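Local coordinates for protein glycoside hydrolase, family 11\:clostridium cellulosome enzyme, dockerin type i\:polysaccharide (Clostridium thermocellum, PDB 2C71) that probably removes acetyl groups from xylan as a metal-dependent carbohydrate esterase of family 4, seen here with magnesium in its metal site, at residues 9-14 with 32-37; 63-68 with 102-107. All blocks are in the same frame, centred on the assembly; numbering follows the deposited sequence. Where two conformers were deposited one is given.

Interaction 1: residues 9-14 with 32-37. With MG (magnesium ion), chain B.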
loop_
_atom_site.group_PDB
_atom_site.type_symbol
_atom_site.label_atom_id
_atom_site.label_comp_id
_atom_site.label_asym_id
_atom_site.label_seq_id
_atom_site.Cartn_x
_atom_site.Cartn_y
_atom_site.Cartn_z
ATOM N N LEU A 9 2.827 -6.216 -3.835
ATOM C CA LEU A 9 3.667 -5.608 -2.870
ATOM C C LEU A 9 3.095 -4.190 -2.607
ATOM O O LEU A 9 2.925 -3.418 -3.570
ATOM C CB LEU A 9 5.061 -5.638 -3.499
ATOM C CG LEU A 9 6.189 -5.079 -2.661
ATOM C CD1 LEU A 9 6.426 -5.894 -1.408
ATOM C CD2 LEU A 9 7.454 -4.982 -3.538
ATOM N N THR A 10 2.772 -3.845 -1.344
ATOM C CA THR A 10 2.132 -2.586 -1.018
ATOM C C THR A 10 2.860 -1.919 0.158
ATOM O O THR A 10 3.462 -2.605 0.995
ATOM C CB THR A 10 0.632 -2.748 -0.707
ATOM O OG1 THR A 10 0.447 -3.309 0.576
ATOM C CG2 THR A 10 -0.107 -3.574 -1.772
ATOM N N PHE A 11 2.831 -0.580 0.166
ATOM C CA PHE A 11 3.630 0.202 1.106
ATOM C C PHE A 11 2.787 1.305 1.709
ATOM O O PHE A 11 2.244 2.136 0.993
ATOM C CB PHE A 11 4.810 0.845 0.389
ATOM C CG PHE A 11 5.778 -0.149 -0.174
ATOM C CD1 PHE A 11 6.762 -0.705 0.644
ATOM C CD2 PHE A 11 5.722 -0.553 -1.510
ATOM C CE1 PHE A 11 7.636 -1.675 0.150
ATOM C CE2 PHE A 11 6.595 -1.509 -1.992
ATOM C CZ PHE A 11 7.524 -2.058 -1.160
ATOM N N ASP A 12 2.702 1.330 3.036
ATOM C CA ASP A 12 1.942 2.360 3.741
ATOM C C ASP A 12 2.816 3.540 4.169
ATOM O O ASP A 12 4.034 3.405 4.304
ATOM C CB ASP A 12 1.237 1.763 4.961
ATOM C CG ASP A 12 0.017 0.946 4.586
ATOM O OD1 ASP A 12 -0.384 0.980 3.404
ATOM O OD2 ASP A 12 -0.542 0.268 5.476
ATOM N N ASP A 13 2.159 4.628 4.555
ATOM C CA ASP A 13 2.551 5.666 5.529
ATOM C C ASP A 13 3.329 6.841 4.940
ATOM O O ASP A 13 3.626 7.807 5.662
ATOM C CB ASP A 13 3.317 5.160 6.765
ATOM C CG ASP A 13 2.429 4.476 7.821
ATOM O OD1 ASP A 13 1.230 4.193 7.576
ATOM O OD2 ASP A 13 2.984 4.215 8.926
ATOM N N GLY A 14 3.637 6.775 3.638
ATOM C CA GLY A 14 4.316 7.852 2.955
ATOM C C GLY A 14 3.358 8.803 2.248
ATOM O O GLY A 14 2.157 8.791 2.501
ATOM N N VAL A 32 10.065 -3.758 -10.816
ATOM C CA VAL A 32 8.875 -4.280 -10.155
ATOM C C VAL A 32 7.858 -3.175 -9.892
ATOM O O VAL A 32 8.216 -2.079 -9.461
ATOM C CB VAL A 32 9.225 -4.973 -8.826
ATOM C CG1 VAL A 32 7.993 -5.075 -7.939
ATOM C CG2 VAL A 32 9.820 -6.349 -9.084
ATOM N N LYS A 33 6.589 -3.473 -10.151
ATOM C CA LYS A 33 5.490 -2.533 -9.843
ATOM C C LYS A 33 4.914 -2.822 -8.492
ATOM O O LYS A 33 4.814 -3.976 -8.104
ATOM C CB LYS A 33 4.381 -2.644 -10.918
ATOM C CG LYS A 33 4.906 -2.229 -12.342
ATOM C CD LYS A 33 3.854 -2.314 -13.402
ATOM C CE LYS A 33 4.478 -2.007 -14.827
ATOM N NZ LYS A 33 5.689 -2.862 -15.225
ATOM N N ALA A 34 4.451 -1.782 -7.815
ATOM C CA ALA A 34 3.897 -1.890 -6.453
ATOM C C ALA A 34 2.787 -0.866 -6.295
ATOM O O ALA A 34 2.470 -0.100 -7.202
ATOM C CB ALA A 34 4.982 -1.732 -5.415
ATOM N N THR A 35 2.202 -0.850 -5.097
ATOM C CA THR A 35 1.132 0.071 -4.737
ATOM C C THR A 35 1.511 0.801 -3.451
ATOM O O THR A 35 1.953 0.154 -2.497
ATOM C CB THR A 35 -0.209 -0.646 -4.557
ATOM O OG1 THR A 35 -0.480 -1.448 -5.725
ATOM C CG2 THR A 35 -1.361 0.309 -4.343
ATOM N N PHE A 36 1.344 2.106 -3.434
ATOM C CA PHE A 36 1.642 2.969 -2.270
ATOM C C PHE A 36 0.336 3.499 -1.707
ATOM O O PHE A 36 -0.411 4.165 -2.425
ATOM C CB PHE A 36 2.565 4.116 -2.678
ATOM C CG PHE A 36 3.928 3.653 -3.082
ATOM C CD1 PHE A 36 4.198 3.193 -4.372
ATOM C CD2 PHE A 36 4.959 3.606 -2.138
ATOM C CE1 PHE A 36 5.446 2.699 -4.673
ATOM C CE2 PHE A 36 6.210 3.118 -2.472
ATOM C CZ PHE A 36 6.433 2.674 -3.759
ATOM N N MET A 37 0.076 3.210 -0.448
ATOM C CA MET A 37 -1.123 3.682 0.275
ATOM C C MET A 37 -0.671 4.908 1.060
ATOM O O MET A 37 0.053 4.794 2.061
ATOM C CB MET A 37 -1.701 2.583 1.180
ATOM C CG MET A 37 -1.933 1.270 0.479
ATOM S SD MET A 37 -2.987 1.267 -0.985
ATOM C CE MET A 37 -4.594 1.408 -0.178
HETATM MG MG MG B . -0.253 3.144 8.643
HETATM O O HOH W 1 0.876 -3.831 -5.490
HETATM O O HOH W 2 3.703 -5.834 -6.491
HETATM O O HOH W 3 0.417 1.300 8.079
HETATM O O HOH W 4 1.031 3.047 10.278
HETATM O O HOH W 5 -1.110 4.768 9.541
HETATM O O HOH W 6 -1.731 1.909 9.686
#
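Phe11 and Phe36 lie side by side on one surface of a parallel pair of strands, 9-12 and 35-37: Thr35 N donates to Leu9 O, Phe11 N to Thr35 O and Met37 N to Phe11 O. Both rings swing beside their backbone N (chi1 -64° and -66°), turned the same way. Their planes differ by 24° and the rings are displaced along each other, centroids 5.3 Å apart, scarcely overlapping, with CD2 of Phe11 over a face of Phe36. The Ala34 methyl meets the Phe11 ring edge at CE2 (3.8 Å) and lies 3.2 Å from Leu9 O, so close that one methyl suits. On the other surface CG2 of Thr10 packs on CB of Thr35, branched residues suiting extended backbone, while Thr10 OG1 is hydrogen-bonded to Ile152 O and Arg102 NH2. Asp12 OD1, salt-bridged to Arg102, lies 3.0 Å from Met37 CB; OD2 accepts from a magnesium-bound water (3.0 Å), a second-shell role. Asp13 N donates to Met37 O (3.3 Å), and Asp13 OD1 binds magnesium at 2.1 Å. In this beta-alpha-beta unit helix 17-30 covers the phenylalanine surface through Val23 and Leu24, helix 164-177 sets Leu168 against Phe11, and strand 151-155 flanks strand 6-12.

Interaction 2: residues 63-68 with 102-107. With MG (magnesium ion), chain B.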
loop_
_atom_site.group_PDB
_atom_site.type_symbol
_atom_site.label_atom_id
_atom_site.label_comp_id
_atom_site.label_asym_id
_atom_site.label_seq_id
_atom_site.Cartn_x
_atom_site.Cartn_y
_atom_site.Cartn_z
ATOM N N ASN A 63 -5.334 5.038 -0.928
ATOM C CA ASN A 63 -5.656 6.008 0.119
ATOM C C ASN A 63 -5.437 5.375 1.501
ATOM O O ASN A 63 -6.039 4.327 1.784
ATOM C CB ASN A 63 -7.122 6.419 -0.094
ATOM C CG ASN A 63 -7.601 7.566 0.726
ATOM O OD1 ASN A 63 -7.350 7.658 1.939
ATOM N ND2 ASN A 63 -8.368 8.474 0.103
ATOM N N HIS A 64 -4.584 5.990 2.349
ATOM C CA HIS A 64 -4.395 5.519 3.730
ATOM C C HIS A 64 -4.890 6.617 4.707
ATOM O O HIS A 64 -4.382 6.717 5.844
ATOM C CB HIS A 64 -2.899 5.218 3.951
ATOM C CG HIS A 64 -2.565 4.396 5.173
ATOM N ND1 HIS A 64 -3.360 3.369 5.649
ATOM C CD2 HIS A 64 -1.451 4.401 5.959
ATOM C CE1 HIS A 64 -2.776 2.821 6.714
ATOM N NE2 HIS A 64 -1.612 3.419 6.912
ATOM N N SER A 65 -5.875 7.409 4.262
ATOM C CA SER A 65 -6.483 8.474 5.070
ATOM C C SER A 65 -5.643 9.742 5.142
ATOM O O SER A 65 -4.482 9.745 4.698
ATOM C CB SER A 65 -6.856 8.014 6.489
ATOM O OG SER A 65 -5.861 8.360 7.459
ATOM N N TRP A 66 -6.236 10.801 5.711
ATOM C CA TRP A 66 -5.530 12.074 5.825
ATOM C C TRP A 66 -4.375 12.018 6.826
ATOM O O TRP A 66 -3.411 12.795 6.691
ATOM C CB TRP A 66 -6.517 13.191 6.204
ATOM C CG TRP A 66 -5.897 14.543 6.232
ATOM C CD1 TRP A 66 -5.570 15.272 7.336
ATOM C CD2 TRP A 66 -5.521 15.327 5.106
ATOM N NE1 TRP A 66 -5.000 16.472 6.959
ATOM C CE2 TRP A 66 -4.953 16.523 5.591
ATOM C CE3 TRP A 66 -5.603 15.132 3.731
ATOM C CZ2 TRP A 66 -4.458 17.516 4.725
ATOM C CZ3 TRP A 66 -5.107 16.110 2.884
ATOM C CH2 TRP A 66 -4.552 17.284 3.384
ATOM N N SER A 67 -4.498 11.165 7.849
ATOM C CA SER A 67 -3.542 11.183 8.949
ATOM C C SER A 67 -3.296 9.755 9.444
ATOM O O SER A 67 -3.399 8.777 8.675
ATOM C CB SER A 67 -3.986 12.154 10.032
ATOM O OG SER A 67 -2.965 12.400 11.004
ATOM N N TYR A 68 -2.945 9.644 10.730
ATOM C CA TYR A 68 -2.462 8.401 11.322
ATOM C C TYR A 68 -3.379 7.909 12.460
ATOM O O TYR A 68 -3.006 7.024 13.235
ATOM C CB TYR A 68 -1.007 8.561 11.826
ATOM C CG TYR A 68 -0.038 8.848 10.703
ATOM C CD1 TYR A 68 0.443 7.807 9.885
ATOM C CD2 TYR A 68 0.321 10.142 10.349
ATOM C CE1 TYR A 68 1.329 8.024 8.834
ATOM C CE2 TYR A 68 1.254 10.365 9.254
ATOM C CZ TYR A 68 1.667 9.269 8.533
ATOM O OH TYR A 68 2.544 9.574 7.479
ATOM N N ARG A 102 -6.729 1.558 2.574
ATOM C CA ARG A 102 -6.220 0.748 3.652
ATOM C C ARG A 102 -6.524 1.446 4.951
ATOM O O ARG A 102 -5.994 2.549 5.215
ATOM C CB ARG A 102 -4.717 0.538 3.598
ATOM C CG ARG A 102 -4.257 -0.298 4.798
ATOM C CD ARG A 102 -2.986 -0.989 4.584
ATOM N NE ARG A 102 -3.054 -2.015 3.565
ATOM C CZ ARG A 102 -2.108 -2.298 2.664
ATOM N NH1 ARG A 102 -0.992 -1.583 2.578
ATOM N NH2 ARG A 102 -2.304 -3.271 1.790
ATOM N N PRO A 103 -7.395 0.882 5.794
ATOM C CA PRO A 103 -7.752 1.557 7.049
ATOM C C PRO A 103 -6.522 1.742 7.919
ATOM O O PRO A 103 -5.719 0.806 8.109
ATOM C CB PRO A 103 -8.768 0.613 7.724
ATOM C CG PRO A 103 -9.210 -0.265 6.690
ATOM C CD PRO A 103 -8.148 -0.355 5.603
ATOM N N PRO A 104 -6.383 2.932 8.525
ATOM C CA PRO A 104 -5.346 3.120 9.570
ATOM C C PRO A 104 -5.474 2.038 10.611
ATOM O O PRO A 104 -6.570 1.757 11.141
ATOM C CB PRO A 104 -5.656 4.515 10.110
ATOM C CG PRO A 104 -6.222 5.221 8.907
ATOM C CD PRO A 104 -7.108 4.174 8.257
ATOM N N ASN A 105 -4.347 1.430 10.963
ATOM C CA ASN A 105 -4.273 0.365 11.957
ATOM C C ASN A 105 -5.078 -0.880 11.593
ATOM O O ASN A 105 -5.254 -1.749 12.445
ATOM C CB ASN A 105 -4.715 0.834 13.345
ATOM C CG ASN A 105 -3.957 2.031 13.857
ATOM O OD1 ASN A 105 -4.478 2.817 14.655
ATOM N ND2 ASN A 105 -2.752 2.213 13.421
ATOM N N LEU A 106 -5.540 -1.002 10.367
ATOM C CA LEU A 106 -6.389 -2.103 9.925
ATOM C C LEU A 106 -7.688 -2.159 10.717
ATOM O O LEU A 106 -8.374 -3.177 10.672
ATOM C CB LEU A 106 -5.701 -3.456 9.878
ATOM C CG LEU A 106 -4.460 -3.490 8.979
ATOM C CD1 LEU A 106 -3.848 -4.845 8.953
ATOM C CD2 LEU A 106 -4.793 -3.054 7.533
ATOM N N GLU A 107 -8.110 -1.054 11.341
ATOM C CA GLU A 107 -9.309 -1.035 12.166
ATOM C C GLU A 107 -10.533 -0.627 11.363
ATOM O O GLU A 107 -10.533 0.441 10.744
ATOM C CB GLU A 107 -9.133 -0.084 13.342
ATOM C CG GLU A 107 -8.185 -0.651 14.380
ATOM C CD GLU A 107 -7.525 0.328 15.356
ATOM O OE1 GLU A 107 -7.646 1.559 15.216
ATOM O OE2 GLU A 107 -6.810 -0.179 16.277
HETATM MG MG MG B . -0.253 3.144 8.643
HETATM O O HOH W 6 -1.731 1.909 9.686
HETATM O O HOH W 3 0.417 1.300 8.079
HETATM O O HOH W 5 -1.110 4.768 9.541
HETATM O O HOH W 4 1.031 3.047 10.278
#
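Asn63 and His64 meet Arg102 where two loops leave the ends of strands 60-63 and 100-101. Both segments are irregular and come closest at His64 and Arg102, whose CA atoms are 5.1 Å apart; Arg102 N donates to Asn63 O at 3.0 Å. The first loop turns on its own side chains: Asn63 OD1 accepts from Ser65 N in an Asx turn, and Ser65 OG accepts from Ser67 N in an ST turn. With CG anti to the backbone N (chi1 -165°), the His64 imidazole reaches Arg102 O, to which ND1 donates across 2.8 Å. The oxygen lies near the ring plane, whereas the nitrogen stands 41° out of the carbonyl plane. The Arg102 chain crosses the ring obliquely, CG 3.9 Å from His64 CE1, and bends away to Asp12. Pro104, rigid and apolar, packs CG against Ser65, 3.5 Å from OG, and Asn105 N donates to a magnesium-bound water (3.0 Å). Histidine suits this place because its two nitrogens do different work: with ND1 donating its N-H, NE2 is the nitrogen that faces magnesium, at 2.2 Å. The carbonyl and the metal together hold the ring's rotation, and the carbonyl probably strengthens its donation to the metal.

Interaction 1 closes before interaction 2 opens along the chain, and their centres lie 14 Å apart within the NodB homology region. The first belongs to the parallel sheet near the centre of the chain, the second to loops following strands 60-63 and 100-101. Strand 35-38 lies between strands 6-12 and 60-63, so segments at the same end of the sheet converge on one magnesium ion: 9-14 gives Asp13, 63-68 gives His64, and four waters complete six ligands. The Asp12-Arg102 salt bridge is one further tie, and Asp13 O to Tyr68 OH, a probable hydrogen bond, is another. The ends of parallel strands 6-12 and 60-63, one strand apart, thus bring the two protein ligands together.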